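PDB 5EKA: DNA-binding protein HU from Thermus thermophilus HB8, which binds and wraps DNA as a histone-like homodimer, stabilising the duplex against denaturation under extreme conditions. Local coordinates for the interface of chains A and B. Coordinates in Å, arbitrary orientation; residue numbers count along the deposited sequence, not the author numbering. Chains: chain A/B, DNA-binding protein HU.

Contacts 1 and 2 are two patches of one homodimer interface, their C-alpha centres about 16 Å apart. Helix 23-42 of chain B runs through both: B:Leu33, B:Lys36 and B:Val37 serve contact 2, and B:Leu41, one turn further on, reaches A:Val94 in contact 1, where chain B also offers B:Phe55 of strand 53-60 and B:Tyr81 and B:Pro82 of strand 79-86. Chain A answers with helix 8-19 in contact 2 and with strand 79-86 and helix 88-94 in contact 1. The two-fold axis repeats each patch with the chains exchanged; helix 23-42, shared by both patches, links the helical part of the dimer to its strands.

Contact 1: the interface of chains A and B. Residues chain A 84, 86, 90-91, 94; chain B 41, 55, 81-82.
B:Pro82 packs against A:Pro86, A:Leu90 and A:Lys91 in the intertwined dimer typical of the bacterial HU family. The partner hides 89 Å² of B:Pro82, more than of any other residue in the patch. Its ring atom CG lies 3.7 Å from CB of A:Pro86, the two pyrrolidines meeting at a slant. The same CG is 3.9 Å from CG of A:Leu90, whose branch CD2 runs on past the proline's CB. From the helix side, the aliphatic stem of A:Lys91 crosses nearly at right angles, its CG 4.0 Å from the proline CD.

The aromatic contact joins A:Phe84 and B:Phe55 edge to face, with ring planes at 83°. Atom CE1 of B:Phe55 points into the centre of the A:Phe84 ring and stands 3.9 Å above its plane. With chi1 at 175°, CG of A:Phe84 lies opposite its backbone N, which puts one ring face under CE1 of B:Phe55.

At the end of helix 88-94, A:Val94 divides its two methyls: CG2 lies 4.0 Å from CB of B:Leu41, while CG1 faces the backbone between B:Tyr81 and B:Pro82. An alanine here would lack both methyls and is likely to leave a gap between the helix end and both B:Leu41 and that backbone of strand 79-86. A water also bridges the chains, 2.8 Å from the carbonyl O of B:Leu41 and 3.2 Å from the carbonyl O of A:Val94.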
ATOM      1  N   PHE A  84       6.479   4.018  -3.986  1.00 17.45           N
ATOM      2  CA  PHE A  84       6.439   3.526  -2.593  1.00 17.05           C
ATOM      3  C   PHE A  84       7.849   3.292  -2.102  1.00 18.19           C
ATOM      4  O   PHE A  84       8.670   2.717  -2.813  1.00 18.37           O
ATOM      5  CB  PHE A  84       5.669   2.235  -2.569  1.00 17.38           C
ATOM      6  CG  PHE A  84       5.647   1.554  -1.250  1.00 17.18           C
ATOM      7  CD1 PHE A  84       4.870   2.043  -0.203  1.00 18.21           C
ATOM      8  CD2 PHE A  84       6.334   0.371  -1.090  1.00 18.07           C
ATOM      9  CE1 PHE A  84       4.825   1.370   0.996  1.00 18.71           C
ATOM     10  CE2 PHE A  84       6.284  -0.320   0.109  1.00 19.08           C
ATOM     11  CZ  PHE A  84       5.557   0.191   1.160  1.00 18.53           C
ATOM     12  N   PRO A  86       9.610   1.455   0.892  1.00 19.25           N
ATOM     13  CA  PRO A  86       9.320   0.578   2.015  1.00 19.55           C
ATOM     14  C   PRO A  86      10.091   0.974   3.254  1.00 20.14           C
ATOM     15  O   PRO A  86      11.225   1.431   3.147  1.00 22.34           O
ATOM     16  CB  PRO A  86       9.799  -0.794   1.537  1.00 20.63           C
ATOM     17  CG  PRO A  86      10.749  -0.532   0.489  1.00 23.13           C
ATOM     18  CD  PRO A  86      10.325   0.753  -0.177  1.00 20.59           C
ATOM     19  N   LEU A  90       9.515  -3.528   7.140  1.00 18.98           N
ATOM     20  CA  LEU A  90       9.075  -4.313   5.990  1.00 18.67           C
ATOM     21  C   LEU A  90      10.295  -4.848   5.236  1.00 18.97           C
ATOM     22  O   LEU A  90      10.342  -6.024   4.875  1.00 19.45           O
ATOM     23  CB  LEU A  90       8.180  -3.470   5.101  1.00 18.68           C
ATOM     24  CG  LEU A  90       7.657  -4.232   3.880  1.00 18.68           C
ATOM     25  CD1 LEU A  90       6.848  -5.455   4.255  1.00 20.63           C
ATOM     26  CD2 LEU A  90       6.901  -3.318   2.932  1.00 19.29           C
ATOM     27  N   LYS A  91      11.327  -4.010   5.058  1.00 18.66           N
ATOM     28  CA  LYS A  91      12.539  -4.447   4.367  1.00 20.26           C
ATOM     29  C   LYS A  91      13.158  -5.620   5.124  1.00 21.08           C
ATOM     30  O   LYS A  91      13.598  -6.587   4.534  1.00 21.75           O
ATOM     31  CB  LYS A  91      13.522  -3.290   4.226  1.00 21.37           C
ATOM     32  CG  LYS A  91      13.111  -2.291   3.145  1.00 22.03           C
ATOM     33  CD  LYS A  91      14.192  -1.296   2.911  1.00 25.54           C
ATOM     34  CE  LYS A  91      14.259  -0.241   3.985  1.00 28.04           C
ATOM     35  NZ  LYS A  91      15.311   0.768   3.670  1.00 31.90           N
ATOM     36  N   VAL A  94      11.308  -9.057   4.752  1.00 24.44           N
ATOM     37  CA  VAL A  94      11.341  -9.683   3.414  1.00 27.64           C
ATOM     38  C   VAL A  94      12.704 -10.287   3.068  1.00 30.83           C
ATOM     39  O   VAL A  94      12.820 -11.073   2.139  1.00 33.51           O
ATOM     40  CB  VAL A  94      10.892  -8.668   2.355  1.00 26.76           C
ATOM     41  CG1 VAL A  94      11.205  -9.091   0.925  1.00 30.34           C
ATOM     42  CG2 VAL A  94       9.398  -8.452   2.529  1.00 25.77           C
TER
ATOM     43  N   LEU B  41       4.131 -10.893   1.686  1.00 16.03           N
ATOM     44  CA  LEU B  41       5.424 -10.582   1.093  1.00 16.66           C
ATOM     45  C   LEU B  41       6.586 -11.398   1.687  1.00 17.02           C
ATOM     46  O   LEU B  41       7.471 -11.862   0.961  1.00 18.74           O
ATOM     47  CB  LEU B  41       5.692  -9.084   1.178  1.00 17.03           C
ATOM     48  CG  LEU B  41       4.773  -8.217   0.307  1.00 16.12           C
ATOM     49  CD1 LEU B  41       4.972  -6.761   0.651  1.00 17.17           C
ATOM     50  CD2 LEU B  41       4.976  -8.469  -1.181  1.00 18.39           C
ATOM     51  N   PHE B  55       2.226  -5.239  -4.865  1.00 17.59           N
ATOM     52  CA  PHE B  55       3.469  -5.399  -4.123  1.00 16.89           C
ATOM     53  C   PHE B  55       4.107  -6.755  -4.444  1.00 17.95           C
ATOM     54  O   PHE B  55       3.428  -7.772  -4.624  1.00 18.49           O
ATOM     55  CB  PHE B  55       3.212  -5.322  -2.623  1.00 16.58           C
ATOM     56  CG  PHE B  55       2.638  -4.025  -2.150  1.00 17.52           C
ATOM     57  CD1 PHE B  55       3.468  -2.990  -1.765  1.00 18.21           C
ATOM     58  CD2 PHE B  55       1.242  -3.847  -2.048  1.00 18.16           C
ATOM     59  CE1 PHE B  55       2.953  -1.810  -1.256  1.00 18.94           C
ATOM     60  CE2 PHE B  55       0.751  -2.661  -1.550  1.00 20.04           C
ATOM     61  CZ  PHE B  55       1.601  -1.641  -1.193  1.00 19.63           C
ATOM     62  N   TYR B  81      14.074  -7.593  -1.789  1.00 23.51           N
ATOM     63  CA  TYR B  81      13.504  -6.392  -1.227  1.00 22.94           C
ATOM     64  C   TYR B  81      12.070  -6.189  -1.699  1.00 21.02           C
ATOM     65  O   TYR B  81      11.668  -6.723  -2.739  1.00 19.67           O
ATOM     66  CB  TYR B  81      14.361  -5.190  -1.586  1.00 24.26           C
ATOM     67  CG  TYR B  81      14.453  -4.914  -3.080  1.00 25.08           C
ATOM     68  CD1 TYR B  81      13.617  -3.988  -3.673  1.00 26.08           C
ATOM     69  CD2 TYR B  81      15.330  -5.612  -3.894  1.00 27.91           C
ATOM     70  CE1 TYR B  81      13.681  -3.734  -5.033  1.00 26.47           C
ATOM     71  CE2 TYR B  81      15.395  -5.355  -5.265  1.00 30.18           C
ATOM     72  CZ  TYR B  81      14.551  -4.433  -5.818  1.00 29.98           C
ATOM     73  OH  TYR B  81      14.599  -4.169  -7.178  1.00 32.10           O
ATOM     74  N   PRO B  82      11.284  -5.463  -0.894  1.00 20.51           N
ATOM     75  CA  PRO B  82       9.903  -5.254  -1.300  1.00 19.92           C
ATOM     76  C   PRO B  82       9.796  -4.108  -2.295  1.00 20.32           C
ATOM     77  O   PRO B  82      10.507  -3.124  -2.162  1.00 21.50           O
ATOM     78  CB  PRO B  82       9.205  -4.892   0.027  1.00 20.32           C
ATOM     79  CG  PRO B  82      10.272  -4.414   0.969  1.00 22.04           C
ATOM     80  CD  PRO B  82      11.611  -4.786   0.386  1.00 21.96           C
TER
HETATM   81  O   HOH W   1      10.208 -12.583   1.114  1.00 27.20           O

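Contact 2: the interface of chains A and B. Residues chain A 11, 14-15, 18; chain B 33, 36-37.
A:Leu11 and A:Val15, on one side of helix 8-19, pack against B:Leu33, B:Lys36 and B:Val37 of helix 23-42, a helix-to-helix contact of the HU homodimer. The tight part is apolar. A:Val15 directs its methyl CG2 at the partner's backbone and comes within 3.6 Å of CA of B:Leu33, so the two helices approach closely at this point. One turn earlier, A:Leu11 spreads its branches over neighbouring partners. CD1 meets CG2 of B:Val37 at 3.8 Å, the two side chains crossing at about a right angle. CD2 turns to the other side and touches CB of B:Lys36, also at 3.8 Å, while the leucine's CB lies 4.0 Å from CD1 of B:Leu33. That last methyl thus fits against the root of A:Leu11 as well as its tip.

The other side carries the polar groups and a bridging water, and slackens towards A:Ala18. It is built round the long chain of B:Lys36, which nevertheless has 76 Å² hidden by the partner. A bend at chi2 (-65°) carries its methylenes along helix 8-19, past A:Gln14 and towards A:Ala18, where CE and the alanine CB are 4.2 Å apart. A:Gln14 stretches out beyond CG and crosses this chain at a slant, bringing its amide oxygen OE1 to 3.6 Å from CB of B:Lys36, a van der Waals approach. A water lies 2.7 Å from this OE1 and 2.8 Å from the backbone O of B:Lys36, linking the glutamine to the partner's main chain. The lysine thus contributes mainly its aliphatic stem to the packing, and NZ lies beyond the methylenes that make these contacts.

In the fold, the site lies where the first helix of one subunit rests across the middle and C-terminal part of the long second helix of the other, within the alpha-helical body of the dimer and away from the beta-arms.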
ATOM      1  N   LEU A  11      -7.280 -10.606   0.936  1.00 19.60           N
ATOM      2  CA  LEU A  11      -6.969  -9.775   2.102  1.00 19.61           C
ATOM      3  C   LEU A  11      -8.191  -9.408   2.923  1.00 20.30           C
ATOM      4  O   LEU A  11      -8.118  -9.416   4.139  1.00 20.11           O
ATOM      5  CB  LEU A  11      -6.194  -8.534   1.678  1.00 18.95           C
ATOM      6  CG  LEU A  11      -4.745  -8.812   1.268  1.00 19.70           C
ATOM      7  CD1 LEU A  11      -4.161  -7.591   0.585  1.00 20.20           C
ATOM      8  CD2 LEU A  11      -3.849  -9.241   2.434  1.00 20.51           C
ATOM      9  N   GLN A  14      -8.877 -12.469   4.962  1.00 22.74           N
ATOM     10  CA  GLN A  14      -7.881 -12.654   6.003  1.00 22.88           C
ATOM     11  C   GLN A  14      -8.083 -11.647   7.123  1.00 22.19           C
ATOM     12  O   GLN A  14      -8.003 -11.990   8.268  1.00 23.02           O
ATOM     13  CB  GLN A  14      -6.482 -12.476   5.427  1.00 21.84           C
ATOM     14  CG  GLN A  14      -6.058 -13.618   4.528  1.00 22.42           C
ATOM     15  CD  GLN A  14      -4.716 -13.409   3.879  1.00 24.05           C
ATOM     16  OE1 GLN A  14      -3.991 -12.531   4.237  1.00 24.29           O
ATOM     17  NE2 GLN A  14      -4.415 -14.225   2.854  1.00 25.81           N
ATOM     18  N   VAL A  15      -8.382 -10.411   6.761  1.00 21.53           N
ATOM     19  CA  VAL A  15      -8.608  -9.360   7.755  1.00 21.92           C
ATOM     20  C   VAL A  15      -9.917  -9.579   8.526  1.00 24.63           C
ATOM     21  O   VAL A  15      -9.957  -9.409   9.747  1.00 25.89           O
ATOM     22  CB  VAL A  15      -8.571  -7.929   7.140  1.00 21.18           C
ATOM     23  CG1 VAL A  15      -8.931  -6.902   8.214  1.00 21.96           C
ATOM     24  CG2 VAL A  15      -7.212  -7.573   6.553  1.00 20.68           C
ATOM     25  N   ALA A  18      -9.067 -12.241  11.058  1.00 29.65           N
ATOM     26  CA  ALA A  18      -8.145 -11.836  12.115  1.00 29.83           C
ATOM     27  C   ALA A  18      -8.800 -10.879  13.125  1.00 31.33           C
ATOM     28  O   ALA A  18      -8.512 -10.951  14.320  1.00 34.52           O
ATOM     29  CB  ALA A  18      -6.898 -11.201  11.503  1.00 28.73           C
TER
ATOM     30  N   LEU B  33      -4.668  -5.332   8.085  1.00 18.41           N
ATOM     31  CA  LEU B  33      -4.410  -5.327   6.652  1.00 18.51           C
ATOM     32  C   LEU B  33      -2.930  -5.211   6.360  1.00 17.77           C
ATOM     33  O   LEU B  33      -2.377  -6.014   5.596  1.00 16.64           O
ATOM     34  CB  LEU B  33      -5.197  -4.189   5.984  1.00 19.01           C
ATOM     35  CG  LEU B  33      -4.943  -3.993   4.497  1.00 18.40           C
ATOM     36  CD1 LEU B  33      -5.449  -5.202   3.677  1.00 20.01           C
ATOM     37  CD2 LEU B  33      -5.484  -2.657   3.960  1.00 18.39           C
ATOM     38  N   LYS B  36      -1.061  -8.376   7.232  1.00 17.22           N
ATOM     39  CA  LYS B  36      -1.289  -9.467   6.292  1.00 17.37           C
ATOM     40  C   LYS B  36      -0.558  -9.215   4.980  1.00 17.14           C
ATOM     41  O   LYS B  36      -0.057 -10.185   4.348  1.00 16.24           O
ATOM     42  CB  LYS B  36      -2.811  -9.675   6.063  1.00 18.45           C
ATOM     43  CG  LYS B  36      -3.562 -10.221   7.278  1.00 20.92           C
ATOM     44  CD  LYS B  36      -3.131 -11.633   7.657  1.00 23.10           C
ATOM     45  CE  LYS B  36      -3.754 -12.101   8.940  1.00 26.74           C
ATOM     46  NZ  LYS B  36      -3.217 -13.447   9.261  1.00 29.35           N
ATOM     47  N   VAL B  37      -0.402  -7.943   4.600  1.00 16.43           N
ATOM     48  CA  VAL B  37       0.388  -7.645   3.398  1.00 15.62           C
ATOM     49  C   VAL B  37       1.828  -8.045   3.716  1.00 15.75           C
ATOM     50  O   VAL B  37       2.433  -8.727   2.917  1.00 15.23           O
ATOM     51  CB  VAL B  37       0.226  -6.191   2.918  1.00 16.31           C
ATOM     52  CG1 VAL B  37       1.227  -5.843   1.801  1.00 16.47           C
ATOM     53  CG2 VAL B  37      -1.235  -5.984   2.486  1.00 16.23           C
TER
HETATM   54  O   HOH W   2      -1.280 -12.749   4.311  1.00 27.09           O